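Local coordinates for protein ssDNA binding RNA Polymerase cofactor (Pseudomonas phage LUZ7, PDB 6QLC) that binds single-stranded DNA and serves as an RNA polymerase cofactor, probably regulating transcription of the phage genome, at residues Q59-V64 against K81-R86. Sequence-based numbering, arbitrary orientation.
Sequences QEFLTV and KKLVSR
Phe61 reaches from the last turn of helix 53-61 and brings its ring up against Leu83 of helix 73-86, the two side chains running past each other in opposite directions. The main touch is CE2 of Phe61 on CD2 of Leu83 at 3.8 Å, with CG of Leu83 close behind. CG of Phe61 stands anti to the backbone N (chi1 -178°), which carries the ring straight out toward the second helix. Lys82 crosses the far end of the ring at about a right angle; its chain bends at chi3 (123°) and places NZ 3.7 Å from CZ of Phe61. The amine comes in obliquely, nearest CZ and CE1, while CD and CE of Lys82 also pass near CZ.

On the buried side Leu62 and Leu83 meet tip to tip, CD1 of Leu62 lying 4.2 Å from CD1 of Leu83. Leu62 also packs on Leu29 of strand 27-34, and Leu83 on Phe33 of the second subunit, so the apolar packing runs on to the sheet on one hand and to the second subunit on the other.

No hydrogen bond joins the two segments; several of their polar groups bond within each one, or to Arg79. Past the helix end, OG1 of Thr63 donates to O of Gln59 at 2.7 Å from above the carbonyl plane, and O of Glu60 takes both Thr63 N and Val64 N. In the second helix, OG of Ser85 donates to O of Lys82 at 2.9 Å. Arg79, further back on helix 73-86, hydrogen-bonds O of Phe61 and so ties the end of the first helix to the second. The arrangement is that of two helices joined by a loop and packed through an apolar seam, here beside the antiparallel strand pair and the subunit interface of the Drc dimer.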
loop_
_atom_site.group_PDB
_atom_site.type_symbol
_atom_site.label_atom_id
_atom_site.label_comp_id
_atom_site.label_asym_id
_atom_site.label_seq_id
_atom_site.Cartn_x
_atom_site.Cartn_y
_atom_site.Cartn_z
ATOM N N GLN A 59 10.339 9.002 2.889
ATOM C CA GLN A 59 10.205 9.962 3.980
ATOM C C GLN A 59 10.649 11.361 3.560
ATOM O O GLN A 59 9.923 12.340 3.757
ATOM C CB GLN A 59 11.005 9.469 5.182
ATOM C CG GLN A 59 10.648 10.111 6.501
ATOM C CD GLN A 59 11.360 9.450 7.672
ATOM O OE1 GLN A 59 10.865 8.477 8.260
ATOM N NE2 GLN A 59 12.536 9.969 8.008
ATOM N N GLU A 60 11.835 11.480 2.962
ATOM C CA GLU A 60 12.302 12.798 2.542
ATOM C C GLU A 60 11.346 13.418 1.539
ATOM O O GLU A 60 11.055 14.619 1.593
ATOM C CB GLU A 60 13.697 12.699 1.917
ATOM C CG GLU A 60 14.840 13.016 2.852
ATOM C CD GLU A 60 16.181 12.921 2.146
ATOM O OE1 GLU A 60 16.910 11.928 2.384
ATOM O OE2 GLU A 60 16.490 13.830 1.340
ATOM N N PHE A 61 10.885 12.614 0.587
ATOM C CA PHE A 61 10.013 13.113 -0.459
ATOM C C PHE A 61 8.733 13.697 0.118
ATOM O O PHE A 61 8.212 14.689 -0.402
ATOM C CB PHE A 61 9.704 11.973 -1.416
ATOM C CG PHE A 61 8.859 12.367 -2.559
ATOM C CD1 PHE A 61 9.364 13.181 -3.551
ATOM C CD2 PHE A 61 7.550 11.918 -2.647
ATOM C CE1 PHE A 61 8.587 13.540 -4.628
ATOM C CE2 PHE A 61 6.756 12.277 -3.717
ATOM C CZ PHE A 61 7.276 13.087 -4.712
ATOM N N LEU A 62 8.245 13.128 1.217
ATOM C CA LEU A 62 6.972 13.516 1.807
ATOM C C LEU A 62 7.118 14.484 2.973
ATOM O O LEU A 62 6.140 14.720 3.687
ATOM C CB LEU A 62 6.214 12.274 2.267
ATOM C CG LEU A 62 5.808 11.339 1.138
ATOM C CD1 LEU A 62 4.742 10.387 1.635
ATOM C CD2 LEU A 62 5.304 12.170 -0.032
ATOM N N THR A 63 8.314 15.041 3.192
ATOM C CA THR A 63 8.553 15.939 4.325
ATOM C C THR A 63 9.312 17.206 3.966
ATOM O O THR A 63 9.145 18.215 4.662
ATOM C CB THR A 63 9.342 15.225 5.427
ATOM O OG1 THR A 63 10.544 14.700 4.862
ATOM C CG2 THR A 63 8.549 14.096 6.030
ATOM N N VAL A 64 10.132 17.199 2.917
ATOM C CA VAL A 64 11.139 18.222 2.687
ATOM C C VAL A 64 11.188 18.520 1.193
ATOM O O VAL A 64 10.928 17.644 0.364
ATOM C CB VAL A 64 12.486 17.731 3.271
ATOM C CG1 VAL A 64 13.682 18.320 2.550
ATOM C CG2 VAL A 64 12.536 18.005 4.776
ATOM N N LYS A 81 -0.303 12.747 -3.882
ATOM C CA LYS A 81 -1.063 12.407 -5.074
ATOM C C LYS A 81 -0.141 11.864 -6.158
ATOM O O LYS A 81 -0.436 10.831 -6.770
ATOM C CB LYS A 81 -1.840 13.633 -5.555
ATOM C CG LYS A 81 -3.258 13.689 -4.985
ATOM C CD LYS A 81 -3.831 15.101 -5.026
ATOM C CE LYS A 81 -3.749 15.691 -6.429
ATOM N NZ LYS A 81 -4.211 17.109 -6.482
ATOM N N LYS A 82 1.005 12.520 -6.366
ATOM C CA LYS A 82 1.945 12.080 -7.389
ATOM C C LYS A 82 2.422 10.652 -7.141
ATOM O O LYS A 82 2.518 9.861 -8.081
ATOM C CB LYS A 82 3.133 13.039 -7.462
ATOM C CG LYS A 82 4.023 12.817 -8.693
ATOM C CD LYS A 82 5.427 13.335 -8.471
ATOM C CE LYS A 82 6.473 12.240 -8.678
ATOM N NZ LYS A 82 7.871 12.705 -8.368
ATOM N N LEU A 83 2.718 10.298 -5.883
ATOM C CA LEU A 83 2.976 8.898 -5.550
ATOM C C LEU A 83 1.861 7.994 -6.066
ATOM O O LEU A 83 2.093 7.115 -6.906
ATOM C CB LEU A 83 3.128 8.731 -4.038
ATOM C CG LEU A 83 4.463 9.056 -3.377
ATOM C CD1 LEU A 83 4.613 8.389 -2.013
ATOM C CD2 LEU A 83 5.597 8.669 -4.281
ATOM N N VAL A 84 0.635 8.196 -5.559
ATOM C CA VAL A 84 -0.549 7.446 -5.984
ATOM C C VAL A 84 -0.565 7.274 -7.500
ATOM O O VAL A 84 -0.689 6.156 -8.009
ATOM C CB VAL A 84 -1.846 8.132 -5.502
ATOM C CG1 VAL A 84 -3.060 7.389 -6.017
ATOM C CG2 VAL A 84 -1.893 8.164 -4.011
ATOM N N SER A 85 -0.383 8.374 -8.229
ATOM C CA SER A 85 -0.487 8.341 -9.682
ATOM C C SER A 85 0.471 7.346 -10.338
ATOM O O SER A 85 0.221 6.924 -11.469
ATOM C CB SER A 85 -0.247 9.746 -10.237
ATOM O OG SER A 85 1.086 9.916 -10.657
ATOM N N ARG A 86 1.551 6.955 -9.671
ATOM C CA ARG A 86 2.506 6.035 -10.264
ATOM C C ARG A 86 2.524 4.675 -9.597
ATOM O O ARG A 86 3.275 3.796 -10.035
ATOM C CB ARG A 86 3.897 6.648 -10.221
ATOM C CG ARG A 86 3.863 8.117 -10.546
ATOM C CD ARG A 86 4.437 8.375 -11.913
ATOM N NE ARG A 86 5.836 7.972 -11.964
ATOM C CZ ARG A 86 6.840 8.745 -11.567
ATOM N NH1 ARG A 86 6.595 9.964 -11.098
ATOM N NH2 ARG A 86 8.086 8.301 -11.643
#